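Local atomic coordinates of leucine aminopeptidase 2 (Saccharomyces cerevisiae, PDB entry 2XQ0), a protein that acts as a zinc-dependent aminopeptidase that preferentially cleaves di- and tripeptides, and also has low epoxide hydrolase activity in vitro. Residues A[326-330]-A[413-418]; A[560-564]-A[578-582]. One frame throughout, in Å; residues are numbered along the deposited sequence.

From the N terminus, the chain first forms the strand-rich region and then enters the zinc peptidase domain. There interaction 1 closes a stretch of 82 intervening residues, mostly helix and without strands. It joins helix 321-339, through 326-330, to helix 407-420, through 413-418. Interaction 2 follows in the C-terminal helical region. There 560-564 meets 578-582 after only 13 residues, so the contact joins the neighbouring helices 557-569 and 576-582. The two contacts are in series and neither nest nor cross. They lie on opposite sides of the chain's centre. The centres of interactions 1 and 2 are about 38 Å apart, and the nearest atoms of interactions 1 and 2 are about 17 Å apart.

Interaction 1 of 2, residues A[326-330]-A[413-418]; sequences WTVYL and FIRHYF
Trp326 packs against Tyr417 and Phe418 in an aromatic cluster. Both partners approach the same face of its indole. The Tyr417 ring lies nearly parallel, with planes at 17°, but is slid so far that overlap with the five-membered ring is slight. Tyr417 CE2 sits 3.6 Å from Trp326 NE1. The edge of the Phe418 ring meets the face of the Trp326 six-membered ring, planes at 77°, with Phe418 CZ 3.9 Å from Trp326 CE3. Leu330 CD1 packs on Phe418 CZ at 3.8 Å. At the indole edge, Ile414 CG1 lies 3.9 Å from Trp326 CH2. The extended Ile414 chain (chi2 180°) brings its CD1 to the edge of the Tyr329 ring, 3.7 Å from Tyr329 CE2. Packing is looser at two places: Phe413 CE2 is 4.1 Å from Trp326 CZ2, and Leu330 CD2 is 4.4 Å from Ile414 CG2. All seven touching residues are buried, so the contact has no solvent side. Tyr329 OH hydrogen-bonds to Glu401 and Arg333. The axes of 326-330 and 413-418 come no closer than 13.7 Å, so large side chains bridge the gap. Helix 297-311, which carries zinc ligands His301 and His305, touches Trp326, Leu330 and Phe418; helix 388-403 packs on Trp326 and Tyr329, and helix 428-438 on Phe413.

Interaction 2 of 2, residues A[560-564]-A[578-582]; sequences VFKMF and HLADW
Phe564 and Trp582 meet at an oblique angle. Their planes are turned by 39°, and CE2 of Phe564 lies 3.7 Å from CG of Trp582. Two CH-pi contacts add to this. CG1 of Val560 stands over the five-membered ring of Trp582, 4.0 Å from its centroid and on the same face as Phe564 CE2. CA of Leu579 lies over the Phe564 ring, 3.9 Å from its centroid. Met563 CE covers the opposite face of that ring. With its CG anti to the backbone N (chi1 -179°), Trp582 sends its indole across to helix 557-569. Segments 560-564 and 578-582 run roughly antiparallel, at 144°. Their consecutive helices form a helical hairpin in the all-helical C-terminal domain of the leukotriene A4 hydrolase family. Apolar contacts fill in the rest. CB of Leu579 is 3.7 Å from CD1 of Phe564. His578 sets its CB at the Phe564 edge, 3.5 Å from Phe564 CE1, while the imidazole turns from the contact; His578 is an exposed residue. CB of Phe561 is 3.9 Å from CH2 of Trp582. If Trp582 were replaced by alanine, Val560 CG1 and Phe564 CE2 would probably lose the ring face they rest on, opening a gap beside Phe561. Phe591 of helix 589-600 also packs on Trp582.

Interaction 1 of 2, residues A[326-330]-A[413-418]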
loop_
_atom_site.group_PDB
_atom_site.type_symbol
_atom_site.label_atom_id
_atom_site.label_comp_id
_atom_site.label_asym_id
_atom_site.label_seq_id
_atom_site.Cartn_x
_atom_site.Cartn_y
_atom_site.Cartn_z
ATOM N N TRP A 326 12.359 0.766 -2.240
ATOM C CA TRP A 326 13.024 1.522 -1.183
ATOM C C TRP A 326 12.275 1.415 0.154
ATOM O O TRP A 326 12.888 1.138 1.202
ATOM C CB TRP A 326 13.161 2.996 -1.604
ATOM C CG TRP A 326 14.455 3.270 -2.292
ATOM C CD1 TRP A 326 14.650 3.580 -3.606
ATOM C CD2 TRP A 326 15.746 3.262 -1.685
ATOM N NE1 TRP A 326 15.992 3.767 -3.854
ATOM C CE2 TRP A 326 16.684 3.579 -2.688
ATOM C CE3 TRP A 326 16.201 3.017 -0.388
ATOM C CZ2 TRP A 326 18.050 3.646 -2.436
ATOM C CZ3 TRP A 326 17.569 3.087 -0.141
ATOM C CH2 TRP A 326 18.467 3.402 -1.150
ATOM N N THR A 327 10.954 1.636 0.128
ATOM C CA THR A 327 10.150 1.577 1.361
ATOM C C THR A 327 10.317 0.244 2.094
ATOM O O THR A 327 10.527 0.229 3.297
ATOM C CB THR A 327 8.664 1.865 1.099
ATOM O OG1 THR A 327 8.550 3.175 0.519
ATOM C CG2 THR A 327 7.827 1.782 2.403
ATOM N N VAL A 328 10.229 -0.866 1.368
ATOM C CA VAL A 328 10.345 -2.179 1.981
ATOM C C VAL A 328 11.761 -2.316 2.554
ATOM O O VAL A 328 11.946 -2.850 3.652
ATOM C CB VAL A 328 10.019 -3.338 0.967
ATOM C CG1 VAL A 328 10.300 -4.716 1.599
ATOM C CG2 VAL A 328 8.541 -3.284 0.512
ATOM N N TYR A 329 12.750 -1.815 1.810
ATOM C CA TYR A 329 14.142 -1.814 2.279
ATOM C C TYR A 329 14.270 -1.012 3.573
ATOM O O TYR A 329 14.757 -1.513 4.611
ATOM C CB TYR A 329 15.127 -1.306 1.190
ATOM C CG TYR A 329 16.538 -1.217 1.733
ATOM C CD1 TYR A 329 17.346 -2.347 1.818
ATOM C CD2 TYR A 329 17.029 -0.021 2.228
ATOM C CE1 TYR A 329 18.619 -2.277 2.361
ATOM C CE2 TYR A 329 18.273 0.053 2.771
ATOM C CZ TYR A 329 19.062 -1.077 2.845
ATOM O OH TYR A 329 20.312 -0.994 3.395
ATOM N N LEU A 330 13.800 0.226 3.537
ATOM C CA LEU A 330 13.861 1.077 4.723
ATOM C C LEU A 330 13.083 0.525 5.932
ATOM O O LEU A 330 13.586 0.538 7.039
ATOM C CB LEU A 330 13.408 2.502 4.393
ATOM C CG LEU A 330 14.360 3.231 3.438
ATOM C CD1 LEU A 330 13.745 4.558 2.956
ATOM C CD2 LEU A 330 15.741 3.448 4.089
ATOM N N PHE A 413 25.240 6.742 1.197
ATOM C CA PHE A 413 24.533 6.864 -0.079
ATOM C C PHE A 413 23.035 7.148 0.122
ATOM O O PHE A 413 22.456 8.008 -0.535
ATOM C CB PHE A 413 24.691 5.613 -0.939
ATOM C CG PHE A 413 23.796 5.614 -2.156
ATOM C CD1 PHE A 413 24.071 6.449 -3.232
ATOM C CD2 PHE A 413 22.659 4.810 -2.207
ATOM C CE1 PHE A 413 23.235 6.473 -4.351
ATOM C CE2 PHE A 413 21.825 4.824 -3.316
ATOM C CZ PHE A 413 22.125 5.660 -4.400
ATOM N N ILE A 414 22.410 6.398 1.019
ATOM C CA ILE A 414 20.989 6.571 1.308
ATOM C C ILE A 414 20.672 8.030 1.667
ATOM O O ILE A 414 19.735 8.633 1.138
ATOM C CB ILE A 414 20.579 5.638 2.452
ATOM C CG1 ILE A 414 20.675 4.182 1.991
ATOM C CG2 ILE A 414 19.188 5.960 2.962
ATOM C CD1 ILE A 414 20.288 3.196 3.086
ATOM N N ARG A 415 21.468 8.601 2.559
ATOM C CA ARG A 415 21.282 9.997 2.928
ATOM C C ARG A 415 21.496 10.925 1.737
ATOM O O ARG A 415 20.791 11.920 1.589
ATOM C CB ARG A 415 22.247 10.383 4.045
ATOM C CG ARG A 415 21.787 9.905 5.405
ATOM C CD ARG A 415 22.965 9.611 6.305
ATOM N NE ARG A 415 22.578 8.653 7.332
ATOM C CZ ARG A 415 23.435 7.978 8.079
ATOM N NH1 ARG A 415 22.981 7.128 8.991
ATOM N NH2 ARG A 415 24.739 8.157 7.915
ATOM N N HIS A 416 22.486 10.613 0.903
ATOM C CA HIS A 416 22.816 11.474 -0.227
ATOM C C HIS A 416 21.659 11.460 -1.211
ATOM O O HIS A 416 21.196 12.513 -1.671
ATOM C CB HIS A 416 24.090 10.977 -0.914
ATOM C CG HIS A 416 24.469 11.769 -2.121
ATOM N ND1 HIS A 416 24.191 11.352 -3.403
ATOM C CD2 HIS A 416 25.095 12.963 -2.241
ATOM C CE1 HIS A 416 24.637 12.249 -4.263
ATOM N NE2 HIS A 416 25.187 13.237 -3.584
ATOM N N TYR A 417 21.207 10.249 -1.522
ATOM C CA TYR A 417 20.083 10.020 -2.417
ATOM C C TYR A 417 18.839 10.794 -1.987
ATOM O O TYR A 417 18.302 11.565 -2.776
ATOM C CB TYR A 417 19.796 8.513 -2.509
ATOM C CG TYR A 417 18.551 8.129 -3.289
ATOM C CD1 TYR A 417 18.531 8.172 -4.681
ATOM C CD2 TYR A 417 17.406 7.695 -2.634
ATOM C CE1 TYR A 417 17.393 7.808 -5.400
ATOM C CE2 TYR A 417 16.253 7.340 -3.344
ATOM C CZ TYR A 417 16.260 7.399 -4.735
ATOM O OH TYR A 417 15.134 7.040 -5.466
ATOM N N PHE A 418 18.377 10.608 -0.749
ATOM C CA PHE A 418 17.136 11.265 -0.329
ATOM C C PHE A 418 17.292 12.786 -0.212
ATOM O O PHE A 418 16.329 13.524 -0.398
ATOM C CB PHE A 418 16.528 10.620 0.936
ATOM C CG PHE A 418 15.977 9.243 0.683
ATOM C CD1 PHE A 418 14.763 9.088 0.039
ATOM C CD2 PHE A 418 16.702 8.115 1.013
ATOM C CE1 PHE A 418 14.268 7.827 -0.244
ATOM C CE2 PHE A 418 16.206 6.850 0.753
ATOM C CZ PHE A 418 14.987 6.706 0.124
#

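Interaction 2 of 2, residues A[560-564]-A[578-582]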
loop_
_atom_site.group_PDB
_atom_site.type_symbol
_atom_site.label_atom_id
_atom_site.label_comp_id
_atom_site.label_asym_id
_atom_site.label_seq_id
_atom_site.Cartn_x
_atom_site.Cartn_y
_atom_site.Cartn_z
ATOM N N VAL A 560 -5.776 -15.304 12.670
ATOM C CA VAL A 560 -7.142 -15.779 12.525
ATOM C C VAL A 560 -7.409 -16.203 11.082
ATOM O O VAL A 560 -8.030 -17.237 10.844
ATOM C CB VAL A 560 -8.162 -14.714 12.973
ATOM C CG1 VAL A 560 -9.550 -15.052 12.455
ATOM C CG2 VAL A 560 -8.152 -14.584 14.496
ATOM N N PHE A 561 -6.914 -15.424 10.124
ATOM C CA PHE A 561 -7.122 -15.748 8.718
ATOM C C PHE A 561 -6.473 -17.066 8.367
ATOM O O PHE A 561 -7.090 -17.905 7.721
ATOM C CB PHE A 561 -6.572 -14.672 7.789
ATOM C CG PHE A 561 -6.571 -15.084 6.342
ATOM C CD1 PHE A 561 -7.690 -14.878 5.552
ATOM C CD2 PHE A 561 -5.469 -15.710 5.784
ATOM C CE1 PHE A 561 -7.705 -15.273 4.225
ATOM C CE2 PHE A 561 -5.473 -16.107 4.459
ATOM C CZ PHE A 561 -6.599 -15.886 3.674
ATOM N N LYS A 562 -5.216 -17.235 8.781
ATOM C CA LYS A 562 -4.483 -18.472 8.551
ATOM C C LYS A 562 -5.186 -19.657 9.199
ATOM O O LYS A 562 -5.290 -20.725 8.602
ATOM C CB LYS A 562 -3.066 -18.353 9.095
ATOM C CG LYS A 562 -2.213 -17.365 8.333
ATOM C CD LYS A 562 -2.031 -17.826 6.906
ATOM C CE LYS A 562 -1.209 -16.828 6.123
ATOM N NZ LYS A 562 -1.111 -17.200 4.701
ATOM N N MET A 563 -5.661 -19.462 10.427
ATOM C CA MET A 563 -6.433 -20.494 11.121
ATOM C C MET A 563 -7.608 -20.928 10.268
ATOM O O MET A 563 -7.853 -22.110 10.088
ATOM C CB MET A 563 -6.959 -19.988 12.470
ATOM C CG MET A 563 -8.014 -20.907 13.086
ATOM S SD MET A 563 -8.990 -20.157 14.400
ATOM C CE MET A 563 -9.860 -18.878 13.505
ATOM N N PHE A 564 -8.345 -19.960 9.741
ATOM C CA PHE A 564 -9.458 -20.294 8.859
ATOM C C PHE A 564 -8.982 -21.073 7.634
ATOM O O PHE A 564 -9.587 -22.082 7.256
ATOM C CB PHE A 564 -10.224 -19.039 8.457
ATOM C CG PHE A 564 -11.262 -18.627 9.455
ATOM C CD1 PHE A 564 -12.298 -19.486 9.784
ATOM C CD2 PHE A 564 -11.219 -17.384 10.051
ATOM C CE1 PHE A 564 -13.264 -19.112 10.698
ATOM C CE2 PHE A 564 -12.193 -17.002 10.965
ATOM C CZ PHE A 564 -13.209 -17.862 11.287
ATOM N N HIS A 578 -18.008 -20.080 10.419
ATOM C CA HIS A 578 -17.274 -19.018 11.088
ATOM C C HIS A 578 -16.453 -18.202 10.094
ATOM O O HIS A 578 -16.319 -16.987 10.249
ATOM C CB HIS A 578 -16.406 -19.600 12.206
ATOM C CG HIS A 578 -17.176 -20.433 13.183
ATOM N ND1 HIS A 578 -17.587 -19.956 14.407
ATOM C CD2 HIS A 578 -17.639 -21.704 13.100
ATOM C CE1 HIS A 578 -18.257 -20.899 15.044
ATOM N NE2 HIS A 578 -18.300 -21.971 14.273
ATOM N N LEU A 579 -15.919 -18.871 9.071
ATOM C CA LEU A 579 -15.246 -18.179 7.975
ATOM C C LEU A 579 -16.215 -17.251 7.268
ATOM O O LEU A 579 -15.900 -16.091 7.016
ATOM C CB LEU A 579 -14.667 -19.164 6.956
ATOM C CG LEU A 579 -14.124 -18.488 5.688
ATOM C CD1 LEU A 579 -13.079 -17.410 6.038
ATOM C CD2 LEU A 579 -13.540 -19.512 4.724
ATOM N N ALA A 580 -17.399 -17.771 6.954
ATOM C CA ALA A 580 -18.427 -16.997 6.259
ATOM C C ALA A 580 -18.753 -15.715 7.015
ATOM O O ALA A 580 -18.762 -14.629 6.436
ATOM C CB ALA A 580 -19.686 -17.838 6.060
ATOM N N ASP A 581 -19.001 -15.845 8.316
ATOM C CA ASP A 581 -19.390 -14.702 9.143
ATOM C C ASP A 581 -18.236 -13.745 9.426
ATOM O O ASP A 581 -18.440 -12.538 9.494
ATOM C CB ASP A 581 -19.989 -15.170 10.468
ATOM C CG ASP A 581 -21.224 -16.028 10.282
ATOM O OD1 ASP A 581 -22.013 -15.768 9.343
ATOM O OD2 ASP A 581 -21.401 -16.962 11.090
ATOM N N TRP A 582 -17.036 -14.290 9.619
ATOM C CA TRP A 582 -15.850 -13.462 9.831
ATOM C C TRP A 582 -15.596 -12.552 8.626
ATOM O O TRP A 582 -15.197 -11.389 8.768
ATOM C CB TRP A 582 -14.630 -14.343 10.074
ATOM C CG TRP A 582 -13.358 -13.588 10.319
ATOM C CD1 TRP A 582 -12.971 -12.985 11.484
ATOM C CD2 TRP A 582 -12.289 -13.375 9.386
ATOM N NE1 TRP A 582 -11.736 -12.404 11.333
ATOM C CE2 TRP A 582 -11.291 -12.632 10.057
ATOM C CE3 TRP A 582 -12.079 -13.737 8.052
ATOM C CZ2 TRP A 582 -10.099 -12.247 9.436
ATOM C CZ3 TRP A 582 -10.895 -13.352 7.437
ATOM C CH2 TRP A 582 -9.920 -12.619 8.128
#